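Local coordinates for protein TSC1 N-terminal domain (Chaetomium thermophilum, PDB 7A0M) that probably acts as the lipid-binding part of the TSC complex, recognising lysosomal phosphoinositides to place the complex where it restrains mTORC1, at residues I35-E46 with Q81-P89; Y331-D340 with H379-E390. All coordinates share one frame; numbering follows the deposited sequence.

Contact 1: I35-E46 with Q81-P89; sequences ISSYLERHDKPE and QLRPGLGAP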
loop_
_atom_site.group_PDB
_atom_site.type_symbol
_atom_site.label_atom_id
_atom_site.label_comp_id
_atom_site.label_asym_id
_atom_site.label_seq_id
_atom_site.Cartn_x
_atom_site.Cartn_y
_atom_site.Cartn_z
ATOM N N ILE B 35 39.477 -15.408 54.959
ATOM C CA ILE B 35 38.430 -16.039 54.157
ATOM C C ILE B 35 39.038 -16.792 52.979
ATOM O O ILE B 35 38.667 -17.938 52.695
ATOM C CB ILE B 35 37.408 -14.990 53.681
ATOM C CG1 ILE B 35 36.598 -14.453 54.861
ATOM C CG2 ILE B 35 36.484 -15.580 52.628
ATOM C CD1 ILE B 35 35.547 -13.436 54.479
ATOM N N SER B 36 39.972 -16.155 52.268
ATOM C CA SER B 36 40.582 -16.793 51.103
ATOM C C SER B 36 41.319 -18.073 51.484
ATOM O O SER B 36 41.186 -19.101 50.810
ATOM C CB SER B 36 41.531 -15.812 50.415
ATOM O OG SER B 36 42.305 -16.459 49.420
ATOM N N SER B 37 42.106 -18.031 52.562
ATOM C CA SER B 37 42.790 -19.236 53.023
ATOM C C SER B 37 41.808 -20.295 53.507
ATOM O O SER B 37 42.061 -21.494 53.343
ATOM C CB SER B 37 43.788 -18.895 54.124
ATOM O OG SER B 37 44.396 -20.072 54.627
ATOM N N TYR B 38 40.693 -19.877 54.115
ATOM C CA TYR B 38 39.676 -20.832 54.544
ATOM C C TYR B 38 39.109 -21.591 53.353
ATOM O O TYR B 38 39.036 -22.826 53.364
ATOM C CB TYR B 38 38.561 -20.104 55.292
ATOM C CG TYR B 38 37.336 -20.955 55.547
ATOM C CD1 TYR B 38 37.259 -21.782 56.657
ATOM C CD2 TYR B 38 36.257 -20.931 54.671
ATOM C CE1 TYR B 38 36.140 -22.563 56.889
ATOM C CE2 TYR B 38 35.139 -21.708 54.892
ATOM C CZ TYR B 38 35.084 -22.522 56.003
ATOM O OH TYR B 38 33.968 -23.296 56.227
ATOM N N LEU B 39 38.689 -20.866 52.315
ATOM C CA LEU B 39 38.153 -21.517 51.128
ATOM C C LEU B 39 39.216 -22.338 50.408
ATOM O O LEU B 39 38.872 -23.219 49.613
ATOM C CB LEU B 39 37.555 -20.473 50.184
ATOM C CG LEU B 39 36.424 -19.631 50.783
ATOM C CD1 LEU B 39 35.952 -18.573 49.797
ATOM C CD2 LEU B 39 35.268 -20.517 51.220
ATOM N N GLU B 40 40.495 -22.073 50.682
ATOM C CA GLU B 40 41.569 -22.816 50.032
ATOM C C GLU B 40 41.634 -24.250 50.540
ATOM O O GLU B 40 41.592 -25.200 49.749
ATOM C CB GLU B 40 42.901 -22.093 50.249
ATOM C CG GLU B 40 44.137 -22.977 50.146
ATOM C CD GLU B 40 44.656 -23.403 51.506
ATOM O OE1 GLU B 40 44.569 -22.594 52.455
ATOM O OE2 GLU B 40 45.140 -24.547 51.629
ATOM N N ARG B 41 41.734 -24.433 51.857
ATOM C CA ARG B 41 41.908 -25.771 52.411
ATOM C C ARG B 41 40.592 -26.507 52.616
ATOM O O ARG B 41 40.604 -27.621 53.154
ATOM C CB ARG B 41 42.684 -25.710 53.730
ATOM C CG ARG B 41 41.894 -25.190 54.915
ATOM C CD ARG B 41 42.659 -25.395 56.217
ATOM N NE ARG B 41 42.823 -26.810 56.544
ATOM C CZ ARG B 41 42.024 -27.486 57.365
ATOM N NH1 ARG B 41 41.003 -26.875 57.950
ATOM N NH2 ARG B 41 42.246 -28.772 57.605
ATOM N N HIS B 42 39.467 -25.931 52.199
ATOM C CA HIS B 42 38.161 -26.582 52.265
ATOM C C HIS B 42 37.746 -26.897 50.832
ATOM O O HIS B 42 37.173 -26.053 50.136
ATOM C CB HIS B 42 37.153 -25.699 52.990
ATOM C CG HIS B 42 37.510 -25.447 54.421
ATOM N ND1 HIS B 42 38.550 -24.625 54.795
ATOM C CD2 HIS B 42 36.979 -25.927 55.570
ATOM C CE1 HIS B 42 38.644 -24.606 56.112
ATOM N NE2 HIS B 42 37.699 -25.385 56.607
ATOM N N ASP B 43 38.040 -28.124 50.402
ATOM C CA ASP B 43 37.855 -28.529 49.018
ATOM C C ASP B 43 36.491 -29.151 48.762
ATOM O O ASP B 43 36.043 -29.176 47.610
ATOM C CB ASP B 43 38.959 -29.516 48.620
ATOM C CG ASP B 43 39.207 -29.547 47.128
ATOM O OD1 ASP B 43 38.615 -28.713 46.412
ATOM O OD2 ASP B 43 40.003 -30.394 46.670
ATOM N N LYS B 44 35.816 -29.642 49.801
ATOM C CA LYS B 44 34.476 -30.216 49.677
ATOM C C LYS B 44 33.581 -29.597 50.743
ATOM O O LYS B 44 33.460 -30.124 51.858
ATOM C CB LYS B 44 34.523 -31.738 49.778
ATOM C CG LYS B 44 35.111 -32.399 48.536
ATOM C CD LYS B 44 35.111 -33.909 48.650
ATOM C CE LYS B 44 35.045 -34.571 47.285
ATOM N NZ LYS B 44 33.962 -34.002 46.420
ATOM N N PRO B 45 32.933 -28.468 50.431
ATOM C CA PRO B 45 32.139 -27.766 51.453
ATOM C C PRO B 45 30.876 -28.511 51.851
ATOM O O PRO B 45 30.452 -28.401 53.009
ATOM C CB PRO B 45 31.819 -26.416 50.789
ATOM C CG PRO B 45 32.783 -26.306 49.630
ATOM C CD PRO B 45 33.006 -27.710 49.172
ATOM N N GLU B 46 30.268 -29.271 50.936
ATOM C CA GLU B 46 29.035 -30.007 51.215
ATOM C C GLU B 46 29.247 -31.255 52.054
ATOM O O GLU B 46 28.305 -32.037 52.202
ATOM C CB GLU B 46 28.328 -30.396 49.911
ATOM C CG GLU B 46 27.763 -29.221 49.157
ATOM C CD GLU B 46 27.133 -29.591 47.828
ATOM O OE1 GLU B 46 26.769 -30.775 47.642
ATOM O OE2 GLU B 46 26.968 -28.675 46.989
ATOM N N GLN B 81 31.241 -13.108 50.322
ATOM C CA GLN B 81 32.572 -13.697 50.223
ATOM C C GLN B 81 32.583 -15.159 50.655
ATOM O O GLN B 81 33.351 -15.958 50.106
ATOM C CB GLN B 81 33.560 -12.898 51.066
ATOM C CG GLN B 81 33.658 -11.431 50.700
ATOM C CD GLN B 81 34.672 -10.712 51.554
ATOM O OE1 GLN B 81 35.612 -11.328 52.055
ATOM N NE2 GLN B 81 34.495 -9.407 51.728
ATOM N N LEU B 82 31.753 -15.527 51.628
ATOM C CA LEU B 82 31.703 -16.894 52.129
ATOM C C LEU B 82 30.728 -17.771 51.358
ATOM O O LEU B 82 30.569 -18.947 51.704
ATOM C CB LEU B 82 31.331 -16.901 53.616
ATOM C CG LEU B 82 32.445 -16.556 54.604
ATOM C CD1 LEU B 82 31.890 -16.422 56.012
ATOM C CD2 LEU B 82 33.541 -17.610 54.556
ATOM N N ARG B 83 30.072 -17.227 50.336
ATOM C CA ARG B 83 29.128 -18.004 49.537
ATOM C C ARG B 83 29.710 -19.279 48.934
ATOM O O ARG B 83 29.024 -20.314 48.986
ATOM C CB ARG B 83 28.549 -17.113 48.430
ATOM C CG ARG B 83 27.529 -17.801 47.548
ATOM C CD ARG B 83 27.039 -16.852 46.474
ATOM N NE ARG B 83 28.146 -16.410 45.631
ATOM C CZ ARG B 83 28.652 -17.112 44.622
ATOM N NH1 ARG B 83 28.158 -18.306 44.321
ATOM N NH2 ARG B 83 29.663 -16.623 43.917
ATOM N N PRO B 84 30.917 -19.294 48.350
ATOM C CA PRO B 84 31.423 -20.561 47.794
ATOM C C PRO B 84 31.584 -21.652 48.834
ATOM O O PRO B 84 31.467 -22.839 48.501
ATOM C CB PRO B 84 32.775 -20.164 47.187
ATOM C CG PRO B 84 32.651 -18.713 46.907
ATOM C CD PRO B 84 31.818 -18.171 48.028
ATOM N N GLY B 85 31.844 -21.290 50.086
ATOM C CA GLY B 85 32.026 -22.265 51.137
ATOM C C GLY B 85 30.777 -22.702 51.865
ATOM O O GLY B 85 30.879 -23.466 52.828
ATOM N N LEU B 86 29.591 -22.248 51.441
ATOM C CA LEU B 86 28.364 -22.635 52.133
ATOM C C LEU B 86 27.988 -24.079 51.843
ATOM O O LEU B 86 27.387 -24.749 52.692
ATOM C CB LEU B 86 27.213 -21.716 51.728
ATOM C CG LEU B 86 27.307 -20.259 52.176
ATOM C CD1 LEU B 86 26.169 -19.444 51.584
ATOM C CD2 LEU B 86 27.297 -20.183 53.691
ATOM N N GLY B 87 28.318 -24.567 50.652
ATOM C CA GLY B 87 28.047 -25.944 50.303
ATOM C C GLY B 87 26.867 -26.165 49.379
ATOM O O GLY B 87 26.928 -25.852 48.186
ATOM N N ALA B 88 25.791 -26.719 49.928
ATOM C CA ALA B 88 24.630 -27.063 49.121
ATOM C C ALA B 88 24.012 -25.804 48.517
ATOM O O ALA B 88 23.949 -24.762 49.179
ATOM C CB ALA B 88 23.595 -27.808 49.965
ATOM N N PRO B 89 23.559 -25.860 47.259
ATOM C CA PRO B 89 22.942 -24.673 46.649
ATOM C C PRO B 89 21.691 -24.217 47.366
ATOM O O PRO B 89 21.283 -23.060 47.204
ATOM C CB PRO B 89 22.632 -25.131 45.217
ATOM C CG PRO B 89 23.562 -26.271 44.976
ATOM C CD PRO B 89 23.701 -26.964 46.299
#

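Contact 2: Y331-D340 with H379-E390; sequences YGLYPINFVD and HPNFYEYTIETE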
loop_
_atom_site.group_PDB
_atom_site.type_symbol
_atom_site.label_atom_id
_atom_site.label_comp_id
_atom_site.label_asym_id
_atom_site.label_seq_id
_atom_site.Cartn_x
_atom_site.Cartn_y
_atom_site.Cartn_z
ATOM N N TYR B 331 -0.363 -8.295 9.044
ATOM C CA TYR B 331 -0.164 -8.142 7.608
ATOM C C TYR B 331 1.295 -8.339 7.220
ATOM O O TYR B 331 1.583 -8.809 6.113
ATOM C CB TYR B 331 -0.660 -6.765 7.165
ATOM C CG TYR B 331 -0.444 -6.457 5.702
ATOM C CD1 TYR B 331 -1.266 -7.005 4.727
ATOM C CD2 TYR B 331 0.575 -5.605 5.297
ATOM C CE1 TYR B 331 -1.075 -6.721 3.388
ATOM C CE2 TYR B 331 0.775 -5.315 3.962
ATOM C CZ TYR B 331 -0.054 -5.876 3.012
ATOM O OH TYR B 331 0.143 -5.587 1.682
ATOM N N GLY B 332 2.227 -7.987 8.108
ATOM C CA GLY B 332 3.634 -8.170 7.800
ATOM C C GLY B 332 4.071 -9.620 7.804
ATOM O O GLY B 332 4.963 -10.003 7.040
ATOM N N LEU B 333 3.458 -10.445 8.655
ATOM C CA LEU B 333 3.871 -11.834 8.813
ATOM C C LEU B 333 3.108 -12.781 7.891
ATOM O O LEU B 333 3.714 -13.639 7.244
ATOM C CB LEU B 333 3.708 -12.267 10.273
ATOM C CG LEU B 333 4.604 -11.527 11.268
ATOM C CD1 LEU B 333 4.431 -12.074 12.678
ATOM C CD2 LEU B 333 6.056 -11.609 10.830
ATOM N N TYR B 334 1.783 -12.651 7.830
ATOM C CA TYR B 334 0.942 -13.530 7.014
ATOM C C TYR B 334 -0.080 -12.690 6.260
ATOM O O TYR B 334 -1.281 -12.727 6.551
ATOM C CB TYR B 334 0.260 -14.591 7.881
ATOM C CG TYR B 334 1.225 -15.583 8.488
ATOM C CD1 TYR B 334 1.818 -15.340 9.721
ATOM C CD2 TYR B 334 1.549 -16.759 7.825
ATOM C CE1 TYR B 334 2.704 -16.242 10.277
ATOM C CE2 TYR B 334 2.434 -17.667 8.373
ATOM C CZ TYR B 334 3.008 -17.403 9.599
ATOM O OH TYR B 334 3.890 -18.305 10.149
ATOM N N PRO B 335 0.372 -11.910 5.272
ATOM C CA PRO B 335 -0.569 -11.036 4.547
ATOM C C PRO B 335 -1.624 -11.789 3.757
ATOM O O PRO B 335 -2.802 -11.414 3.798
ATOM C CB PRO B 335 0.355 -10.230 3.624
ATOM C CG PRO B 335 1.544 -11.112 3.434
ATOM C CD PRO B 335 1.744 -11.800 4.750
ATOM N N ILE B 336 -1.235 -12.839 3.033
ATOM C CA ILE B 336 -2.183 -13.541 2.172
ATOM C C ILE B 336 -3.275 -14.203 3.005
ATOM O O ILE B 336 -4.458 -14.170 2.642
ATOM C CB ILE B 336 -1.445 -14.560 1.285
ATOM C CG1 ILE B 336 -0.365 -13.855 0.462
ATOM C CG2 ILE B 336 -2.424 -15.279 0.369
ATOM C CD1 ILE B 336 0.477 -14.792 -0.372
ATOM N N ASN B 337 -2.900 -14.813 4.131
ATOM C CA ASN B 337 -3.902 -15.386 5.021
ATOM C C ASN B 337 -4.724 -14.307 5.716
ATOM O O ASN B 337 -5.914 -14.512 5.980
ATOM C CB ASN B 337 -3.235 -16.296 6.053
ATOM C CG ASN B 337 -2.823 -17.632 5.468
ATOM O OD1 ASN B 337 -3.562 -18.612 5.552
ATOM N ND2 ASN B 337 -1.639 -17.677 4.870
ATOM N N PHE B 338 -4.113 -13.159 6.023
ATOM C CA PHE B 338 -4.835 -12.099 6.722
ATOM C C PHE B 338 -5.910 -11.485 5.831
ATOM O O PHE B 338 -7.063 -11.334 6.249
ATOM C CB PHE B 338 -3.859 -11.024 7.201
ATOM C CG PHE B 338 -4.471 -10.024 8.144
ATOM C CD1 PHE B 338 -5.579 -10.354 8.909
ATOM C CD2 PHE B 338 -3.945 -8.748 8.253
ATOM C CE1 PHE B 338 -6.144 -9.433 9.772
ATOM C CE2 PHE B 338 -4.506 -7.822 9.113
ATOM C CZ PHE B 338 -5.606 -8.164 9.872
ATOM N N VAL B 339 -5.548 -11.118 4.599
ATOM C CA VAL B 339 -6.529 -10.513 3.704
ATOM C C VAL B 339 -7.575 -11.537 3.280
ATOM O O VAL B 339 -8.709 -11.173 2.950
ATOM C CB VAL B 339 -5.836 -9.871 2.487
ATOM C CG1 VAL B 339 -4.766 -8.888 2.939
ATOM C CG2 VAL B 339 -5.243 -10.937 1.573
ATOM N N ASP B 340 -7.223 -12.826 3.285
ATOM C CA ASP B 340 -8.218 -13.857 3.012
ATOM C C ASP B 340 -9.220 -13.981 4.152
ATOM O O ASP B 340 -10.394 -14.286 3.913
ATOM C CB ASP B 340 -7.538 -15.200 2.755
ATOM C CG ASP B 340 -8.502 -16.249 2.235
ATOM O OD1 ASP B 340 -8.852 -16.195 1.036
ATOM O OD2 ASP B 340 -8.910 -17.127 3.023
ATOM N N HIS B 379 2.362 -6.255 -0.221
ATOM C CA HIS B 379 3.327 -7.122 0.442
ATOM C C HIS B 379 4.062 -7.975 -0.589
ATOM O O HIS B 379 3.451 -8.450 -1.550
ATOM C CB HIS B 379 2.623 -8.020 1.458
ATOM C CG HIS B 379 3.541 -8.621 2.476
ATOM N ND1 HIS B 379 4.421 -9.638 2.176
ATOM C CD2 HIS B 379 3.701 -8.362 3.795
ATOM C CE1 HIS B 379 5.092 -9.972 3.265
ATOM N NE2 HIS B 379 4.673 -9.213 4.261
ATOM N N PRO B 380 5.373 -8.175 -0.423
ATOM C CA PRO B 380 6.110 -9.025 -1.375
ATOM C C PRO B 380 5.612 -10.460 -1.429
ATOM O O PRO B 380 5.855 -11.141 -2.434
ATOM C CB PRO B 380 7.557 -8.960 -0.864
ATOM C CG PRO B 380 7.622 -7.743 -0.014
ATOM C CD PRO B 380 6.260 -7.548 0.572
ATOM N N ASN B 381 4.929 -10.944 -0.385
ATOM C CA ASN B 381 4.403 -12.306 -0.404
ATOM C C ASN B 381 3.431 -12.516 -1.555
ATOM O O ASN B 381 3.304 -13.637 -2.062
ATOM C CB ASN B 381 3.723 -12.627 0.927
ATOM C CG ASN B 381 4.712 -12.993 2.013
ATOM O OD1 ASN B 381 5.892 -12.647 1.935
ATOM N ND2 ASN B 381 4.239 -13.705 3.027
ATOM N N PHE B 382 2.742 -11.459 -1.982
ATOM C CA PHE B 382 1.798 -11.581 -3.083
ATOM C C PHE B 382 2.497 -11.874 -4.407
ATOM O O PHE B 382 1.828 -12.271 -5.366
ATOM C CB PHE B 382 0.938 -10.318 -3.186
ATOM C CG PHE B 382 -0.052 -10.165 -2.057
ATOM C CD1 PHE B 382 -1.201 -10.940 -2.011
ATOM C CD2 PHE B 382 0.168 -9.249 -1.041
ATOM C CE1 PHE B 382 -2.107 -10.803 -0.975
ATOM C CE2 PHE B 382 -0.736 -9.109 -0.003
ATOM C CZ PHE B 382 -1.874 -9.887 0.029
ATOM N N TYR B 383 3.819 -11.696 -4.475
ATOM C CA TYR B 383 4.621 -12.097 -5.623
ATOM C C TYR B 383 5.271 -13.453 -5.446
ATOM O O TYR B 383 5.956 -13.914 -6.362
ATOM C CB TYR B 383 5.800 -11.138 -5.823
ATOM C CG TYR B 383 5.562 -9.744 -6.330
ATOM C CD1 TYR B 383 4.354 -9.363 -6.885
ATOM C CD2 TYR B 383 6.577 -8.800 -6.256
ATOM C CE1 TYR B 383 4.166 -8.071 -7.351
ATOM C CE2 TYR B 383 6.398 -7.521 -6.715
ATOM C CZ TYR B 383 5.194 -7.161 -7.262
ATOM O OH TYR B 383 5.038 -5.875 -7.715
ATOM N N GLU B 384 5.061 -14.118 -4.319
ATOM C CA GLU B 384 5.980 -15.200 -4.006
ATOM C C GLU B 384 5.267 -16.450 -3.511
ATOM O O GLU B 384 5.731 -17.570 -3.744
ATOM C CB GLU B 384 6.997 -14.677 -2.987
ATOM C CG GLU B 384 8.259 -15.484 -2.833
ATOM C CD GLU B 384 9.390 -14.639 -2.271
ATOM O OE1 GLU B 384 9.177 -13.425 -2.063
ATOM O OE2 GLU B 384 10.492 -15.176 -2.045
ATOM N N TYR B 385 4.141 -16.275 -2.826
ATOM C CA TYR B 385 3.487 -17.374 -2.139
ATOM C C TYR B 385 2.015 -17.435 -2.504
ATOM O O TYR B 385 1.417 -16.459 -2.963
ATOM C CB TYR B 385 3.636 -17.242 -0.616
ATOM C CG TYR B 385 5.073 -17.154 -0.173
ATOM C CD1 TYR B 385 5.866 -18.292 -0.106
ATOM C CD2 TYR B 385 5.648 -15.939 0.160
ATOM C CE1 TYR B 385 7.189 -18.219 0.289
ATOM C CE2 TYR B 385 6.969 -15.859 0.557
ATOM C CZ TYR B 385 7.733 -17.002 0.619
ATOM O OH TYR B 385 9.049 -16.927 1.012
ATOM N N THR B 386 1.448 -18.617 -2.300
ATOM C CA THR B 386 0.014 -18.816 -2.261
ATOM C C THR B 386 -0.430 -18.774 -0.803
ATOM O O THR B 386 0.379 -18.618 0.114
ATOM C CB THR B 386 -0.367 -20.143 -2.921
ATOM O OG1 THR B 386 0.158 -21.232 -2.150
ATOM C CG2 THR B 386 0.199 -20.217 -4.331
ATOM N N ILE B 387 -1.739 -18.906 -0.584
ATOM C CA ILE B 387 -2.233 -18.949 0.783
ATOM C C ILE B 387 -1.749 -20.206 1.498
ATOM O O ILE B 387 -1.660 -20.222 2.731
ATOM C CB ILE B 387 -3.771 -18.837 0.798
ATOM C CG1 ILE B 387 -4.286 -18.672 2.229
ATOM C CG2 ILE B 387 -4.407 -20.047 0.127
ATOM C CD1 ILE B 387 -5.773 -18.419 2.315
ATOM N N GLU B 388 -1.405 -21.256 0.747
ATOM C CA GLU B 388 -0.895 -22.485 1.345
ATOM C C GLU B 388 0.587 -22.365 1.686
ATOM O O GLU B 388 0.993 -22.589 2.832
ATOM C CB GLU B 388 -1.129 -23.665 0.399
ATOM C CG GLU B 388 -2.583 -24.063 0.238
ATOM C CD GLU B 388 -3.236 -24.417 1.558
ATOM O OE1 GLU B 388 -4.143 -23.676 1.990
ATOM O OE2 GLU B 388 -2.832 -25.429 2.169
ATOM N N THR B 389 1.413 -22.015 0.696
ATOM C CA THR B 389 2.857 -21.986 0.900
ATOM C C THR B 389 3.299 -20.867 1.836
ATOM O O THR B 389 4.387 -20.958 2.412
ATOM C CB THR B 389 3.583 -21.856 -0.439
ATOM O OG1 THR B 389 3.067 -20.729 -1.159
ATOM C CG2 THR B 389 3.397 -23.116 -1.270
ATOM N N GLU B 390 2.491 -19.815 1.997
ATOM C CA GLU B 390 2.805 -18.799 2.996
ATOM C C GLU B 390 2.872 -19.411 4.390
ATOM O O GLU B 390 3.720 -19.032 5.207
ATOM C CB GLU B 390 1.773 -17.674 2.951
ATOM C CG GLU B 390 1.976 -16.614 4.021
ATOM C CD GLU B 390 0.958 -15.498 3.932
ATOM O OE1 GLU B 390 1.218 -14.520 3.203
ATOM O OE2 GLU B 390 -0.105 -15.604 4.579
#

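Contact 1: I35-E46 with Q81-P89
At one end of the helical solenoid, the C-terminal part of helix 29-41 and the start of helix 45-65 pack against the loop that joins helix 69-81 to helix 89-105, and Ile-35 packs against Gln-81 and Leu-82. With CG1 beside the backbone N (chi1 -69°), Ile-35 CG2 meets Leu-82 CD2 at 4.1 Å, the two side chains crossing at about a right angle, while Ile-35 CD1 lies 4.0 Å from Gln-81 CB. With an alanine here both branches are gone, and Leu-82 CD2 would probably lose its closest apolar partner on this helix, keeping the more distant Tyr-38 CD2, 4.3 Å from Leu-82 CD2. One turn on, Leu-39 splits its methyls: CD1 approaches the backbone O of Gln-81, and CD2 lies 3.7 Å from Gly-85 CA. A side chain on Gly-85 would run into that methyl, so the bare backbone lets the turn come close. Pro-45 then sets CB against Gly-87 CA at 3.8 Å, and Glu-46 lies against the Gly-87 to Ala-88 peptide, with Glu-46 CG 3.3 Å from Ala-88 N. No hydrogen bond spans the segments; the fit is one of shape. Leu-12 of helix 9-21 touches Ile-35, Tyr-38 and Leu-82 alike, and Leu-53 of helix 45-65 adds to the cluster. Packing of the end of one helix and the start of the next against a later inter-helix loop is consistent with an alpha-solenoid, in which helices stack side by side.

Contact 2: Y331-D340 with H379-E390
Helix 323-333 breaks at Tyr-334, which occupies the N-cap position of helix 335-343, and the backbone of 379-390 passes alongside this break, with the CA atoms of Ile-336 and Ile-387 5.6 Å apart. Into the break reaches Glu-390, its chain extended with CG anti to the backbone N (chi1 176°). Glu-390 OE1 accepts from Ile-336 N at 3.0 Å on its syn lone pair and, on the anti side, from Asn-381 ND2. Glu-390 OE2 is gripped twice by one residue: Asn-337 N meets it on the syn side, and Asn-337 ND2 on the anti side at 2.6 Å, both from the same face of the carboxylate. Four donors thus hold the buried group and fix its rotation, and the helix start would probably favour its negative charge.

The carboxylate thus accepts from two backbone N-H groups of the first turn of helix 335-343 from a distant part of the chain, within the Hamartin family region, while Thr-386 and Thr-389 form a capping box leading into helix 389-392. At the other end of the break His-379 donates from NE2 to Gly-332 O at 2.9 Å, above the carbonyl plane, and takes Asn-381 N on ND1 in the plane of its ring. Pro-335 CG sits over the centre of that imidazole in a CH-pi contact, 3.4 Å from the centroid, and the imidazole turns its edge to the face of Tyr-331 with the planes at 86°. Ile-336 lays CG1 over one face of Phe-382, 4.2 Å from the centroid, and sends CD1 on to Tyr-385 CB; Val-339 CG2 comes to the Phe-382 edge, 3.9 Å from CZ. Phe-382 also meets Phe-382 of the second subunit.

How the contacts relate
The two contacts lie on opposite sides of the chain's centre, about 60 Å between centres and about 40 Å between nearest atoms, and they share no helix. They follow each other in series: contact 1 closes within the first hundred residues, before the chain runs through the helices that lead to contact 2, which falls in the Hamartin family region. Each ties together parts of the chain some 35 to 40 residues apart, but by different means, without hydrogen bonds in contact 1, with both hydrogen bonds and packing in contact 2. No other chain of the assembly touches contact 1, whereas contact 2 borders the second subunit, so the C-terminal part contributes to pairing in this assembly.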